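Local coordinates for protein escJ (Escherichia coli, PDB 1YJ7) that forms part of the molecular platform on which the type III secretion system of enteropathogenic Escherichia coli assembles, probably as a membrane-attached lipoprotein ring, at the interface of chains A and B. Sequence-based numbering; all coordinates share one arbitrary frame. Chains: chain A/B, escJ.

The interface of chains A and B. Residues chain A 18-19, 22-23, 30; chain B 3, 47-48.
The amide of A:Gln18 lies over one face of the B:Phe47 ring, the two planes 29° apart and the amide carbon CD offset toward the rim. On that same face CG rests above the rim, 3.6 Å from CE2 of B:Phe47. Glutamine suits this place because its flat amide can lie on the flat aromatic face that phenylalanine offers; CG anti to the backbone N (chi1 176°) and an extended chain beyond it carry the amide across the ring. A:Leu22 closes in from the next helical turn, its CD1 near CD2 of B:Phe47 and its CB 3.6 Å from CG2 of B:Val48; both are branched apolar groups that fill this tight side. The small A:Ala19 lets the ring edge and the valine methyl come close to the helix backbone. At the flank, A:Ser23 OG turns back to hydrogen-bond the carbonyl O of A:Ala19 (3.0 Å), which settles its hydroxyl within its own helix.

The other side is polar and looser, suiting the charged, flexible B:Glu3 and A:Lys30. OE1 of A:Gln18 lies 3.0 Å from OE1 of B:Glu3, an unfavourable pair of acceptors as modelled, unless the amide is flipped or the acid protonated. The A:Lys30 chain, bent at chi3 (75°), brings NZ within 3.8 Å of CE1 of B:Phe47. NZ stays 4.7 Å from OE1 of B:Glu3, so any attraction is probably long-range, and a water bridges the backbone N of A:Lys30 to OE2 of B:Glu3.

Two copies of one protein meet through different surfaces, without exact two-fold symmetry, which is compatible with ring assembly. Helix 11-23 and strand 29-32 of chain A face strand 3-6 and the first turn of helix 47-56 of chain B.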
# COMPACT_ATOMS: atom_id res chain seq x y z
N GLN A 18 -16.13 -26.26 16.54
CA GLN A 18 -16.40 -27.40 15.68
C GLN A 18 -15.14 -28.21 15.44
O GLN A 18 -15.13 -29.43 15.58
CB GLN A 18 -17.02 -26.92 14.37
CG GLN A 18 -17.28 -28.01 13.34
CD GLN A 18 -18.11 -27.52 12.15
OE1 GLN A 18 -18.65 -28.33 11.35
NE2 GLN A 18 -18.19 -26.22 12.02
N ALA A 19 -14.03 -27.54 15.14
CA ALA A 19 -12.78 -28.24 14.93
C ALA A 19 -12.28 -28.91 16.21
O ALA A 19 -11.79 -30.03 16.16
CB ALA A 19 -11.71 -27.31 14.33
N LEU A 22 -14.52 -32.09 16.68
CA LEU A 22 -14.21 -33.13 15.72
C LEU A 22 -12.85 -33.77 16.04
O LEU A 22 -12.69 -34.98 15.94
CB LEU A 22 -14.20 -32.59 14.29
CG LEU A 22 -15.55 -32.12 13.76
CD1 LEU A 22 -15.33 -31.34 12.49
CD2 LEU A 22 -16.48 -33.30 13.51
N SER A 23 -11.88 -32.96 16.45
CA SER A 23 -10.54 -33.48 16.68
C SER A 23 -10.45 -34.28 17.98
O SER A 23 -9.49 -35.04 18.19
CB SER A 23 -9.50 -32.37 16.60
OG SER A 23 -9.66 -31.48 17.67
N LYS A 30 -23.54 -28.01 12.06
CA LYS A 30 -23.55 -26.57 12.11
C LYS A 30 -24.60 -26.02 11.17
O LYS A 30 -24.81 -26.56 10.09
CB LYS A 30 -22.17 -26.04 11.70
CG LYS A 30 -22.05 -24.52 11.73
CD LYS A 30 -20.61 -24.07 11.69
CE LYS A 30 -20.01 -24.22 10.29
NZ LYS A 30 -18.54 -23.93 10.29
N GLU B 3 -19.08 -28.42 4.68
CA GLU B 3 -19.15 -27.53 5.83
C GLU B 3 -18.71 -26.13 5.42
O GLU B 3 -17.71 -25.96 4.73
CB GLU B 3 -18.22 -28.02 6.94
CG GLU B 3 -18.66 -29.30 7.65
CD GLU B 3 -19.93 -29.14 8.47
OE1 GLU B 3 -20.30 -28.02 8.88
OE2 GLU B 3 -20.56 -30.17 8.72
N PHE B 47 -12.41 -30.56 7.29
CA PHE B 47 -12.71 -29.35 8.06
C PHE B 47 -11.63 -29.01 9.08
O PHE B 47 -11.16 -27.88 9.13
CB PHE B 47 -14.06 -29.46 8.78
CG PHE B 47 -14.46 -28.19 9.48
CD1 PHE B 47 -15.10 -27.19 8.80
CD2 PHE B 47 -14.13 -27.99 10.80
CE1 PHE B 47 -15.46 -26.02 9.43
CE2 PHE B 47 -14.49 -26.82 11.44
CZ PHE B 47 -15.14 -25.84 10.75
N VAL B 48 -11.27 -29.98 9.92
CA VAL B 48 -10.25 -29.74 10.93
C VAL B 48 -8.92 -29.28 10.32
O VAL B 48 -8.34 -28.27 10.73
CB VAL B 48 -9.99 -30.97 11.80
CG1 VAL B 48 -8.80 -30.74 12.71
CG2 VAL B 48 -11.26 -31.34 12.61
O HOH W 1 -22.84 -29.60 9.65